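Local coordinates for protein PA_0080 (Pseudomonas aeruginosa, PDB 3ZHN) that probably serves as the outer-membrane lipoprotein of a type VI secretion system, joining its membrane complex as TssJ relatives do, at residues T31-W36 with R105-Q110; I35-A40 with F93-G98; L58-K63 with L87-E92; T65-A70 with T127-L132. All blocks are in the same frame, centred on the assembly; numbering follows the deposited sequence. Where two conformers were deposited one is given.

Overall arrangement
The chain folds as a two-sheet β-sandwich, and the four contacts sample its layers. Contact 1 pairs two neighbouring strands of the mixed sheet; contact 3 pairs two strands of the antiparallel sheet. Their centres are about 11 Å apart, and the layers meet between them where Arg105 NE of contact 1 makes a 3.1 Å salt bridge to Asp91 OD2 of contact 3. Contact 2 bridges the same two sheets at another end, its centre about 19 Å from those of contacts 1 and 3. Contact 4 sets a short helix against the antiparallel sheet, about 11 Å from contact 3 between centres; there Phe67 CE1 lies 3.6 Å from Tyr59 CD1.

Contact 1 (T31-W36 with R105-Q110); sequences TRVVIW and RTLDEQ
The guanidinium of Arg32 has Thr106 CG2 over one face, 3.3 Å above the plane and off centre, nearer the margin of the group. Arg32 has two conformers, and this cover is described for one, so it is tentative; NH1 also makes a salt bridge to Glu104. On the other face of the sheet Thr31, Val33 and Leu107 gather. Val33 CG2 comes to 3.6 Å from Leu107 CG, and Thr31 CG2, anti to its own backbone N (chi1 -54° for OG1), reaches Leu107 CG at 3.9 Å. That rotation leaves Thr31 OG1 to bond Gln137 N and a water. Val33 N donates to Arg105 O at 2.8 Å, almost straight at 173°, and Arg105 N returns a bond to Val33 O at 2.9 Å. A second water links Thr31 N to Leu107 O. This reciprocal, hydrogen-bonded pair, flanked by the non-hydrogen-bonded pair Arg32 and Thr106, is the pattern of an antiparallel β-ladder, here joining strands 31-39 and 100-107 in the mixed sheet of the sandwich.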
loop_
_atom_site.group_PDB
_atom_site.type_symbol
_atom_site.label_atom_id
_atom_site.label_comp_id
_atom_site.label_asym_id
_atom_site.label_seq_id
_atom_site.Cartn_x
_atom_site.Cartn_y
_atom_site.Cartn_z
ATOM N N THR A 31 12.396 9.708 -9.413
ATOM C CA THR A 31 11.459 8.628 -9.540
ATOM C C THR A 31 10.083 9.215 -9.121
ATOM O O THR A 31 9.950 9.716 -8.033
ATOM C CB THR A 31 11.860 7.521 -8.564
ATOM O OG1 THR A 31 13.245 7.113 -8.752
ATOM C CG2 THR A 31 10.915 6.357 -8.730
ATOM N N ARG A 32 9.145 9.274 -10.026
ATOM C CA ARG A 32 7.831 9.836 -9.802
ATOM C C ARG A 32 6.780 8.775 -9.844
ATOM O O ARG A 32 6.754 7.979 -10.764
ATOM C CB ARG A 32 7.520 10.852 -10.895
ATOM C CG ARG A 32 6.336 11.724 -10.568
ATOM C CD ARG A 32 6.391 12.958 -11.450
ATOM N NE ARG A 32 7.556 13.812 -11.202
ATOM C CZ ARG A 32 7.615 14.707 -10.216
ATOM N NH1 ARG A 32 6.581 14.844 -9.384
ATOM N NH2 ARG A 32 8.698 15.465 -10.065
ATOM N N VAL A 33 5.899 8.810 -8.855
ATOM C CA VAL A 33 4.813 7.851 -8.755
ATOM C C VAL A 33 3.506 8.648 -8.573
ATOM O O VAL A 33 3.449 9.563 -7.733
ATOM C CB VAL A 33 5.024 6.879 -7.569
ATOM C CG1 VAL A 33 3.835 5.926 -7.419
ATOM C CG2 VAL A 33 6.371 6.209 -7.708
ATOM N N VAL A 34 2.499 8.300 -9.366
ATOM C CA VAL A 34 1.162 8.711 -9.163
ATOM C C VAL A 34 0.313 7.480 -8.893
ATOM O O VAL A 34 0.368 6.520 -9.672
ATOM C CB VAL A 34 0.553 9.517 -10.326
ATOM C CG1 VAL A 34 -0.794 10.101 -9.904
ATOM C CG2 VAL A 34 1.470 10.688 -10.721
ATOM N N ILE A 35 -0.433 7.515 -7.783
ATOM C CA ILE A 35 -1.309 6.451 -7.413
ATOM C C ILE A 35 -2.718 6.976 -7.299
ATOM O O ILE A 35 -2.974 7.942 -6.524
ATOM C CB ILE A 35 -0.925 5.833 -6.057
ATOM C CG1 ILE A 35 0.448 5.117 -6.161
ATOM C CG2 ILE A 35 -2.005 4.840 -5.552
ATOM C CD1 ILE A 35 1.036 4.778 -4.808
ATOM N N TRP A 36 -3.599 6.296 -8.027
ATOM C CA TRP A 36 -5.024 6.484 -7.848
ATOM C C TRP A 36 -5.534 5.350 -6.990
ATOM O O TRP A 36 -5.466 4.153 -7.389
ATOM C CB TRP A 36 -5.776 6.501 -9.161
ATOM C CG TRP A 36 -5.568 7.734 -9.942
ATOM C CD1 TRP A 36 -6.380 8.877 -9.974
ATOM C CD2 TRP A 36 -4.505 7.978 -10.866
ATOM N NE1 TRP A 36 -5.883 9.778 -10.869
ATOM C CE2 TRP A 36 -4.712 9.274 -11.388
ATOM C CE3 TRP A 36 -3.383 7.243 -11.280
ATOM C CZ2 TRP A 36 -3.880 9.833 -12.333
ATOM C CZ3 TRP A 36 -2.551 7.820 -12.238
ATOM C CH2 TRP A 36 -2.811 9.100 -12.749
ATOM N N ARG A 105 4.006 11.255 -5.465
ATOM C CA ARG A 105 5.202 11.268 -4.664
ATOM C C ARG A 105 6.356 11.224 -5.678
ATOM O O ARG A 105 6.221 10.645 -6.738
ATOM C CB ARG A 105 5.355 9.980 -3.815
ATOM C CG ARG A 105 4.228 9.515 -2.919
ATOM C CD ARG A 105 4.593 9.932 -1.519
ATOM N NE ARG A 105 3.562 9.690 -0.527
ATOM C CZ ARG A 105 2.427 10.401 -0.411
ATOM N NH1 ARG A 105 2.084 11.406 -1.224
ATOM N NH2 ARG A 105 1.606 10.096 0.535
ATOM N N THR A 106 7.468 11.796 -5.295
ATOM C CA THR A 106 8.756 11.407 -5.799
ATOM C C THR A 106 9.391 10.523 -4.773
ATOM O O THR A 106 9.438 10.811 -3.557
ATOM C CB THR A 106 9.658 12.566 -6.111
ATOM O OG1 THR A 106 9.897 13.295 -4.894
ATOM C CG2 THR A 106 8.949 13.404 -7.197
ATOM N N LEU A 107 9.849 9.414 -5.256
ATOM C CA LEU A 107 10.392 8.450 -4.343
ATOM C C LEU A 107 11.751 8.843 -4.090
ATOM O O LEU A 107 12.489 9.286 -4.967
ATOM C CB LEU A 107 10.413 7.053 -4.877
ATOM C CG LEU A 107 9.057 6.528 -5.270
ATOM C CD1 LEU A 107 9.205 5.038 -5.410
ATOM C CD2 LEU A 107 7.968 6.849 -4.251
ATOM N N ASP A 108 12.069 8.769 -2.811
ATOM C CA ASP A 108 13.431 8.938 -2.458
ATOM C C ASP A 108 14.426 8.224 -3.471
ATOM O O ASP A 108 14.209 7.094 -4.010
ATOM C CB ASP A 108 13.638 8.505 -0.992
ATOM C CG ASP A 108 14.926 9.100 -0.388
ATOM O OD1 ASP A 108 15.998 8.473 -0.610
ATOM O OD2 ASP A 108 14.880 10.211 0.256
ATOM N N GLU A 109 15.577 8.851 -3.699
ATOM C CA GLU A 109 16.615 8.224 -4.568
ATOM C C GLU A 109 17.066 6.821 -4.101
ATOM O O GLU A 109 17.536 6.012 -4.911
ATOM C CB GLU A 109 17.855 9.138 -4.646
ATOM N N GLN A 110 17.007 6.550 -2.797
ATOM C CA GLN A 110 17.350 5.172 -2.281
ATOM C C GLN A 110 16.214 4.176 -2.310
ATOM O O GLN A 110 16.398 3.024 -1.954
ATOM C CB GLN A 110 17.796 5.235 -0.825
HETATM O O HOH W 1 13.997 5.871 -6.624
HETATM O O HOH W 2 13.458 10.232 -7.138
#

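Contact 2 (I35-A40 with F93-G98); sequences IWLHAA and FLLRPG
Leu37 and Ala39 point at Leu95 between the facing sheets of the β-sandwich. Strand 31-39 belongs to the mixed sheet and strand 87-95 to the antiparallel one, so this is packing between layers, with the chain then turning through 96-99 to enter strand 100-107. The compact part is made by the apolar, buried side chains of Leu37, Ala39 and Leu95. Ala39 CB lies 4.2 Å from Leu95 CB, and further in methyl meets methyl: Leu37 CD1 is 4.3 Å from Leu95 CD2. Leu95 holds its CG anti to its own carbonyl carbon (chi1 -54°), which sends the isobutyl group in between the layers, where it also touches Leu146 and Arg101, while Leu37 rests on Leu56. At the margin of this group a side chain meets backbone: Ala39 CB is 3.3 Å from Arg96 O, the closest approach of a side chain in the contact.

Toward solvent the contact becomes looser and turns polar. The CB of Arg96 points away from strand 31-39, and its backbone N donates to Glu99 OE1. Gly98, with its positive phi of 80°, sits exposed at the turn, and Gly98 N shares its hydrogen between two weak bonds, to Ala39 O at 2.9 Å and to Ala40 O at 3.3 Å. The first is badly bent, at 121°. Beside this fork the preceding residue adds a C-H contact: Pro97 CA stands 3.6 Å from the same oxygen, Ala40 O.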
loop_
_atom_site.group_PDB
_atom_site.type_symbol
_atom_site.label_atom_id
_atom_site.label_comp_id
_atom_site.label_asym_id
_atom_site.label_seq_id
_atom_site.Cartn_x
_atom_site.Cartn_y
_atom_site.Cartn_z
ATOM N N ILE A 35 -0.433 7.515 -7.783
ATOM C CA ILE A 35 -1.309 6.451 -7.413
ATOM C C ILE A 35 -2.718 6.976 -7.299
ATOM O O ILE A 35 -2.974 7.942 -6.524
ATOM C CB ILE A 35 -0.925 5.833 -6.057
ATOM C CG1 ILE A 35 0.448 5.117 -6.161
ATOM C CG2 ILE A 35 -2.005 4.840 -5.552
ATOM C CD1 ILE A 35 1.036 4.778 -4.808
ATOM N N TRP A 36 -3.599 6.296 -8.027
ATOM C CA TRP A 36 -5.024 6.484 -7.848
ATOM C C TRP A 36 -5.534 5.350 -6.990
ATOM O O TRP A 36 -5.466 4.153 -7.389
ATOM C CB TRP A 36 -5.776 6.501 -9.161
ATOM C CG TRP A 36 -5.568 7.734 -9.942
ATOM C CD1 TRP A 36 -6.380 8.877 -9.974
ATOM C CD2 TRP A 36 -4.505 7.978 -10.866
ATOM N NE1 TRP A 36 -5.883 9.778 -10.869
ATOM C CE2 TRP A 36 -4.712 9.274 -11.388
ATOM C CE3 TRP A 36 -3.383 7.243 -11.280
ATOM C CZ2 TRP A 36 -3.880 9.833 -12.333
ATOM C CZ3 TRP A 36 -2.551 7.820 -12.238
ATOM C CH2 TRP A 36 -2.811 9.100 -12.749
ATOM N N LEU A 37 -6.072 5.711 -5.822
ATOM C CA LEU A 37 -6.593 4.736 -4.844
ATOM C C LEU A 37 -8.099 4.663 -5.005
ATOM O O LEU A 37 -8.765 5.688 -4.939
ATOM C CB LEU A 37 -6.290 5.193 -3.400
ATOM C CG LEU A 37 -4.847 5.354 -2.873
ATOM C CD1 LEU A 37 -4.878 5.976 -1.489
ATOM C CD2 LEU A 37 -4.210 3.982 -2.818
ATOM N N HIS A 38 -8.642 3.451 -5.192
ATOM C CA HIS A 38 -10.037 3.250 -5.399
ATOM C C HIS A 38 -10.523 2.315 -4.319
ATOM O O HIS A 38 -10.194 1.129 -4.319
ATOM C CB HIS A 38 -10.292 2.574 -6.777
ATOM C CG HIS A 38 -9.590 3.209 -7.899
ATOM N ND1 HIS A 38 -9.939 4.440 -8.433
ATOM C CD2 HIS A 38 -8.536 2.768 -8.613
ATOM C CE1 HIS A 38 -9.114 4.733 -9.417
ATOM N NE2 HIS A 38 -8.232 3.758 -9.528
ATOM N N ALA A 39 -11.279 2.861 -3.363
ATOM C CA ALA A 39 -11.835 2.040 -2.303
ATOM C C ALA A 39 -13.171 1.517 -2.777
ATOM O O ALA A 39 -14.084 2.298 -3.063
ATOM C CB ALA A 39 -11.979 2.847 -1.016
ATOM N N ALA A 40 -13.320 0.165 -2.832
ATOM C CA ALA A 40 -14.522 -0.390 -3.430
ATOM C C ALA A 40 -15.773 -0.103 -2.578
ATOM O O ALA A 40 -15.658 0.121 -1.379
ATOM C CB ALA A 40 -14.340 -1.908 -3.651
ATOM N N PHE A 93 -3.354 6.213 5.744
ATOM C CA PHE A 93 -4.603 6.745 5.185
ATOM C C PHE A 93 -5.737 5.940 5.790
ATOM O O PHE A 93 -5.549 4.756 6.019
ATOM C CB PHE A 93 -4.696 6.526 3.662
ATOM C CG PHE A 93 -3.441 6.862 2.922
ATOM C CD1 PHE A 93 -2.405 5.978 2.803
ATOM C CD2 PHE A 93 -3.362 8.053 2.243
ATOM C CE1 PHE A 93 -1.286 6.294 2.094
ATOM C CE2 PHE A 93 -2.244 8.369 1.512
ATOM C CZ PHE A 93 -1.205 7.495 1.436
ATOM N N LEU A 94 -6.883 6.559 6.011
ATOM C CA LEU A 94 -8.105 5.850 6.325
ATOM C C LEU A 94 -9.104 6.085 5.199
ATOM O O LEU A 94 -9.508 7.222 4.964
ATOM C CB LEU A 94 -8.717 6.355 7.641
ATOM C CG LEU A 94 -10.014 5.674 8.066
ATOM C CD1 LEU A 94 -9.763 4.225 8.465
ATOM C CD2 LEU A 94 -10.610 6.390 9.288
ATOM N N LEU A 95 -9.450 5.042 4.488
ATOM C CA LEU A 95 -10.331 5.111 3.375
ATOM C C LEU A 95 -11.732 4.570 3.687
ATOM O O LEU A 95 -11.902 3.657 4.421
ATOM C CB LEU A 95 -9.779 4.293 2.207
ATOM C CG LEU A 95 -8.362 4.605 1.740
ATOM C CD1 LEU A 95 -7.863 3.568 0.750
ATOM C CD2 LEU A 95 -8.346 5.958 1.098
ATOM N N ARG A 96 -12.730 5.198 3.107
ATOM C CA ARG A 96 -14.092 4.844 3.285
ATOM C C ARG A 96 -14.638 4.180 2.007
ATOM O O ARG A 96 -14.100 4.393 0.910
ATOM C CB ARG A 96 -14.949 6.049 3.668
ATOM C CG ARG A 96 -14.543 6.631 5.014
ATOM C CD ARG A 96 -15.582 7.596 5.527
ATOM N NE ARG A 96 -15.678 7.433 6.983
ATOM C CZ ARG A 96 -14.683 7.716 7.821
ATOM N NH1 ARG A 96 -13.535 8.256 7.381
ATOM N NH2 ARG A 96 -14.830 7.527 9.123
ATOM N N PRO A 97 -15.709 3.345 2.156
ATOM C CA PRO A 97 -16.255 2.706 0.982
ATOM C C PRO A 97 -16.598 3.712 -0.119
ATOM O O PRO A 97 -17.177 4.748 0.120
ATOM C CB PRO A 97 -17.511 1.964 1.509
ATOM C CG PRO A 97 -17.248 1.792 3.018
ATOM C CD PRO A 97 -16.415 2.959 3.391
ATOM N N GLY A 98 -16.204 3.382 -1.333
ATOM C CA GLY A 98 -16.447 4.251 -2.484
ATOM C C GLY A 98 -15.482 5.420 -2.665
ATOM O O GLY A 98 -15.538 6.100 -3.707
#

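Contact 3 (L58-K63 with L87-E92); sequences LYELKK and LVEQDE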
loop_
_atom_site.group_PDB
_atom_site.type_symbol
_atom_site.label_atom_id
_atom_site.label_comp_id
_atom_site.label_asym_id
_atom_site.label_seq_id
_atom_site.Cartn_x
_atom_site.Cartn_y
_atom_site.Cartn_z
ATOM N N LEU A 58 1.291 2.841 3.415
ATOM C CA LEU A 58 2.239 2.824 2.350
ATOM C C LEU A 58 3.628 2.940 2.906
ATOM O O LEU A 58 3.883 3.783 3.784
ATOM C CB LEU A 58 1.955 3.970 1.407
ATOM C CG LEU A 58 2.871 4.284 0.236
ATOM C CD1 LEU A 58 2.170 5.195 -0.701
ATOM C CD2 LEU A 58 4.183 4.908 0.544
ATOM N N TYR A 59 4.556 2.104 2.441
ATOM C CA TYR A 59 5.943 2.074 2.908
ATOM C C TYR A 59 6.902 2.304 1.715
ATOM O O TYR A 59 6.778 1.634 0.650
ATOM C CB TYR A 59 6.268 0.702 3.520
ATOM C CG TYR A 59 5.390 0.266 4.633
ATOM C CD1 TYR A 59 4.074 -0.171 4.424
ATOM C CD2 TYR A 59 5.846 0.274 5.922
ATOM C CE1 TYR A 59 3.322 -0.616 5.473
ATOM C CE2 TYR A 59 5.089 -0.176 6.973
ATOM C CZ TYR A 59 3.791 -0.584 6.770
ATOM O OH TYR A 59 2.968 -1.031 7.826
ATOM N N GLU A 60 7.784 3.284 1.861
ATOM C CA GLU A 60 8.883 3.432 0.933
ATOM C C GLU A 60 10.045 2.617 1.504
ATOM O O GLU A 60 10.443 2.799 2.674
ATOM C CB GLU A 60 9.259 4.903 0.765
ATOM C CG GLU A 60 8.239 5.737 0.097
ATOM C CD GLU A 60 8.821 7.095 -0.365
ATOM O OE1 GLU A 60 10.079 7.255 -0.511
ATOM O OE2 GLU A 60 8.005 7.986 -0.584
ATOM N N LEU A 61 10.576 1.729 0.672
ATOM C CA LEU A 61 11.557 0.692 1.044
ATOM C C LEU A 61 12.825 0.729 0.185
ATOM O O LEU A 61 12.715 0.866 -1.031
ATOM C CB LEU A 61 10.904 -0.671 0.991
ATOM C CG LEU A 61 9.663 -0.911 1.897
ATOM C CD1 LEU A 61 8.950 -2.174 1.454
ATOM C CD2 LEU A 61 10.047 -1.042 3.360
ATOM N N LYS A 62 13.979 0.533 0.822
ATOM C CA LYS A 62 15.198 0.278 0.093
ATOM C C LYS A 62 15.342 -1.194 -0.350
ATOM O O LYS A 62 15.943 -1.488 -1.352
ATOM C CB LYS A 62 16.420 0.644 0.929
ATOM C CG LYS A 62 16.414 2.048 1.423
ATOM C CD LYS A 62 17.762 2.389 2.102
ATOM C CE LYS A 62 17.753 3.735 2.758
ATOM N NZ LYS A 62 19.072 3.957 3.418
ATOM N N LYS A 63 14.839 -2.098 0.470
ATOM C CA LYS A 63 14.805 -3.522 0.246
ATOM C C LYS A 63 13.492 -4.032 0.805
ATOM O O LYS A 63 12.959 -3.433 1.755
ATOM C CB LYS A 63 15.945 -4.316 0.937
ATOM C CG LYS A 63 17.339 -4.055 0.482
ATOM C CD LYS A 63 18.359 -4.910 1.274
ATOM N N LEU A 87 13.681 0.856 5.833
ATOM C CA LEU A 87 12.471 1.693 5.874
ATOM C C LEU A 87 12.822 3.161 5.701
ATOM O O LEU A 87 13.536 3.704 6.508
ATOM C CB LEU A 87 11.721 1.515 7.161
ATOM C CG LEU A 87 10.415 2.294 7.289
ATOM C CD1 LEU A 87 9.448 2.001 6.132
ATOM C CD2 LEU A 87 9.821 2.004 8.687
ATOM N N VAL A 88 12.328 3.760 4.617
ATOM C CA VAL A 88 12.535 5.154 4.275
ATOM C C VAL A 88 11.387 6.045 4.882
ATOM O O VAL A 88 11.639 7.052 5.469
ATOM C CB VAL A 88 12.694 5.357 2.761
ATOM C CG1 VAL A 88 12.834 6.793 2.430
ATOM C CG2 VAL A 88 13.926 4.610 2.247
ATOM N N GLU A 89 10.137 5.618 4.720
ATOM C CA GLU A 89 9.000 6.392 5.117
ATOM C C GLU A 89 7.806 5.476 5.238
ATOM O O GLU A 89 7.682 4.475 4.487
ATOM C CB GLU A 89 8.729 7.505 4.085
ATOM C CG GLU A 89 7.514 8.320 4.310
ATOM C CD GLU A 89 7.272 9.353 3.212
ATOM O OE1 GLU A 89 8.248 9.779 2.527
ATOM O OE2 GLU A 89 6.107 9.752 3.052
ATOM N N GLN A 90 6.913 5.828 6.139
ATOM C CA GLN A 90 5.610 5.182 6.226
ATOM C C GLN A 90 4.447 6.208 6.253
ATOM O O GLN A 90 4.510 7.134 7.054
ATOM C CB GLN A 90 5.453 4.502 7.549
ATOM C CG GLN A 90 6.392 3.510 8.002
ATOM C CD GLN A 90 6.102 3.284 9.472
ATOM O OE1 GLN A 90 6.844 3.798 10.360
ATOM N NE2 GLN A 90 5.011 2.586 9.742
ATOM N N ASP A 91 3.437 6.045 5.427
ATOM C CA ASP A 91 2.328 6.914 5.282
ATOM C C ASP A 91 1.036 6.174 5.607
ATOM O O ASP A 91 0.942 5.011 5.278
ATOM C CB ASP A 91 2.222 7.405 3.855
ATOM C CG ASP A 91 3.474 8.074 3.363
ATOM O OD1 ASP A 91 4.371 8.517 4.144
ATOM O OD2 ASP A 91 3.535 8.242 2.168
ATOM N N GLU A 92 0.073 6.831 6.242
ATOM C CA GLU A 92 -1.136 6.158 6.664
ATOM C C GLU A 92 -2.334 6.939 6.211
ATOM O O GLU A 92 -2.377 8.166 6.372
ATOM C CB GLU A 92 -1.199 6.085 8.181
ATOM C CG GLU A 92 -2.370 5.254 8.633
ATOM C CD GLU A 92 -2.473 5.231 10.137
ATOM O OE1 GLU A 92 -1.478 4.824 10.706
ATOM O OE2 GLU A 92 -3.515 5.633 10.726
#
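Tyr59 and Gln90 cross at a slant on one face of the strand pair, ring and amide planes only 15° apart, with Gln90 CG 3.9 Å from Tyr59 CD2. Leu87 comes at the same ring from its edge, Leu87 CD1 near the ring plane and 4.0 Å from Tyr59 CD2. With its CG anti to the backbone N (chi1 -178°), Leu87 leans over toward the neighbouring strand, where Leu87 CD1 also lies 4.2 Å from Leu61 CD2. Helix 79-83 covers this side, and the Tyr59 hydroxyl bonds Leu75 O.

The two strands form an antiparallel ladder interrupted by a classic β-bulge: Val88 and Glu89 both face Glu60. Glu60 O takes a good bond from Val88 N at 2.9 Å and a weak, long one from Glu89 N, so the register slips by one residue before Leu61 meets Leu87.

Acidic groups line the other face, turned toward strand 100-107. Glu60 and Glu89 run side by side in the same direction, OE2 of Glu60 3.6 Å from OE1 of Glu89, which may raise the proton affinity of one or both. Thr111 bonds Glu60 OE1. Asp91 lies alongside Leu58, Asp91 OD2 3.8 Å from Leu58 CD2 while engaged by Arg105. At the bulge end the aliphatic stem of Lys62 crosses Val88 at about a right angle, Lys62 CG to Val88 CG2 3.7 Å.

Contact 4 (T65-A70 with T127-L132); sequences TAFGRA and TWRQVL
A short, weakly bonded helix, 65-69, lies over the edge strand 129-133 of the antiparallel sheet, and Arg129 reaches from that strand to backbone carbonyls at and just past the helix's C-terminal end. The guanidinium is sandwiched. Gly68 O sits 3.2 Å above the centre of one face, and Trp128 CH2 lies over the centre of the opposite face at 3.8 Å. Along the rim, Arg129 NH1 donates to Ala70 O at 2.8 Å, arriving in the carbonyl plane on a lone pair with an N-H...O angle of 149°. Arg129 NH1 also makes a weak, bent bond to Phe67 O at 2.9 Å. Arg129 gets there by leaving the strand with its CG anti to the backbone N (chi1 176°) and then bending at chi3.

Nearer the strand backbone, Phe67 and Arg129 run antiparallel alongside one another, ring and guanidinium planes 72° apart, and Phe67 CE2 comes 3.7 Å from Arg129 CD. The edge of the ring faces the strand: Phe67 CD2 presses on Val131 CG1 at 3.4 Å, with Gln130 O also near the ring plane. Elsewhere Phe67 meets Tyr59 and Leu75. Because three carbonyl oxygens of residues 67, 68 and 70 crowd round one cationic group, the interaction probably has an electrostatic share, their partial negative charge at the C-terminal side of the helix steadying the positive charge of Arg129.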
loop_
_atom_site.group_PDB
_atom_site.type_symbol
_atom_site.label_atom_id
_atom_site.label_comp_id
_atom_site.label_asym_id
_atom_site.label_seq_id
_atom_site.Cartn_x
_atom_site.Cartn_y
_atom_site.Cartn_z
ATOM N N THR A 65 12.676 -7.685 1.311
ATOM C CA THR A 65 12.654 -9.075 1.781
ATOM C C THR A 65 12.126 -9.183 3.189
ATOM O O THR A 65 11.206 -9.984 3.476
ATOM C CB THR A 65 14.083 -9.707 1.612
ATOM O OG1 THR A 65 14.524 -9.547 0.261
ATOM C CG2 THR A 65 14.078 -11.136 2.073
ATOM N N ALA A 66 12.672 -8.410 4.118
ATOM C CA ALA A 66 12.129 -8.443 5.473
ATOM C C ALA A 66 10.685 -8.022 5.520
ATOM O O ALA A 66 9.888 -8.639 6.222
ATOM C CB ALA A 66 12.972 -7.540 6.408
ATOM N N PHE A 67 10.337 -6.949 4.793
ATOM C CA PHE A 67 8.995 -6.492 4.706
ATOM C C PHE A 67 8.003 -7.636 4.407
ATOM O O PHE A 67 6.976 -7.773 5.042
ATOM C CB PHE A 67 8.886 -5.370 3.660
ATOM C CG PHE A 67 7.488 -4.808 3.559
ATOM C CD1 PHE A 67 7.002 -3.891 4.461
ATOM C CD2 PHE A 67 6.657 -5.238 2.556
ATOM C CE1 PHE A 67 5.737 -3.409 4.331
ATOM C CE2 PHE A 67 5.360 -4.752 2.430
ATOM C CZ PHE A 67 4.914 -3.872 3.312
ATOM N N GLY A 68 8.312 -8.393 3.368
ATOM C CA GLY A 68 7.469 -9.527 2.919
ATOM C C GLY A 68 7.415 -10.723 3.853
ATOM O O GLY A 68 6.527 -11.561 3.661
ATOM N N ARG A 69 8.379 -10.813 4.802
ATOM C CA ARG A 69 8.453 -11.890 5.779
ATOM C C ARG A 69 7.904 -11.564 7.140
ATOM O O ARG A 69 7.826 -12.431 8.009
ATOM C CB ARG A 69 9.933 -12.290 6.004
ATOM C CG ARG A 69 10.496 -13.024 4.811
ATOM C CD ARG A 69 12.001 -13.170 5.003
ATOM N NE ARG A 69 12.636 -13.959 3.946
ATOM C CZ ARG A 69 13.939 -14.166 3.783
ATOM N NH1 ARG A 69 14.813 -13.584 4.579
ATOM N NH2 ARG A 69 14.372 -14.999 2.819
ATOM N N ALA A 70 7.598 -10.275 7.366
ATOM C CA ALA A 70 7.283 -9.794 8.709
ATOM C C ALA A 70 5.829 -10.100 9.053
ATOM O O ALA A 70 4.958 -10.110 8.214
ATOM C CB ALA A 70 7.493 -8.332 8.756
ATOM N N THR A 127 -5.826 -10.560 0.942
ATOM C CA THR A 127 -4.509 -10.143 0.402
ATOM C C THR A 127 -4.260 -8.751 0.950
ATOM O O THR A 127 -4.539 -7.695 0.386
ATOM C CB THR A 127 -4.540 -10.182 -1.102
ATOM O OG1 THR A 127 -4.948 -11.488 -1.520
ATOM C CG2 THR A 127 -3.197 -9.920 -1.726
ATOM N N TRP A 128 -3.671 -8.771 2.136
ATOM C CA TRP A 128 -3.463 -7.578 2.922
ATOM C C TRP A 128 -2.104 -6.913 2.795
ATOM O O TRP A 128 -1.920 -5.809 3.309
ATOM C CB TRP A 128 -3.738 -7.809 4.418
ATOM C CG TRP A 128 -2.874 -8.900 5.000
ATOM C CD1 TRP A 128 -3.243 -10.218 5.188
ATOM C CD2 TRP A 128 -1.608 -8.761 5.643
ATOM N NE1 TRP A 128 -2.242 -10.899 5.856
ATOM C CE2 TRP A 128 -1.228 -10.037 6.137
ATOM C CE3 TRP A 128 -0.707 -7.675 5.803
ATOM C CZ2 TRP A 128 0.006 -10.250 6.796
ATOM C CZ3 TRP A 128 0.488 -7.882 6.449
ATOM C CH2 TRP A 128 0.836 -9.164 6.943
ATOM N N ARG A 129 -1.190 -7.548 2.068
ATOM C CA ARG A 129 0.098 -7.012 1.831
ATOM C C ARG A 129 0.426 -7.123 0.338
ATOM O O ARG A 129 0.161 -8.146 -0.277
ATOM C CB ARG A 129 1.156 -7.763 2.666
ATOM C CG ARG A 129 2.583 -7.310 2.406
ATOM C CD ARG A 129 3.599 -7.811 3.418
ATOM N NE ARG A 129 3.444 -9.239 3.532
ATOM C CZ ARG A 129 3.818 -9.946 4.601
ATOM N NH1 ARG A 129 4.573 -9.399 5.521
ATOM N NH2 ARG A 129 3.364 -11.181 4.730
ATOM N N GLN A 130 1.072 -6.084 -0.208
ATOM C CA GLN A 130 1.622 -6.073 -1.531
ATOM C C GLN A 130 2.962 -5.359 -1.534
ATOM O O GLN A 130 3.170 -4.482 -0.710
ATOM C CB GLN A 130 0.706 -5.376 -2.529
ATOM C CG GLN A 130 -0.651 -6.002 -2.811
ATOM C CD GLN A 130 -0.595 -7.229 -3.632
ATOM O OE1 GLN A 130 0.428 -7.755 -3.904
ATOM N NE2 GLN A 130 -1.736 -7.686 -4.047
ATOM N N VAL A 131 3.873 -5.790 -2.416
ATOM C CA VAL A 131 5.098 -5.049 -2.650
ATOM C C VAL A 131 5.271 -4.831 -4.124
ATOM O O VAL A 131 4.785 -5.650 -4.920
ATOM C CB VAL A 131 6.383 -5.841 -2.206
ATOM C CG1 VAL A 131 6.412 -6.064 -0.739
ATOM C CG2 VAL A 131 6.572 -7.198 -2.975
ATOM N N LEU A 132 5.937 -3.750 -4.506
ATOM C CA LEU A 132 6.113 -3.401 -5.910
ATOM C C LEU A 132 7.498 -2.814 -6.118
ATOM O O LEU A 132 7.785 -1.766 -5.479
ATOM C CB LEU A 132 5.026 -2.432 -6.362
ATOM C CG LEU A 132 5.055 -2.151 -7.821
ATOM C CD1 LEU A 132 4.636 -3.339 -8.658
ATOM C CD2 LEU A 132 4.182 -0.964 -8.196
#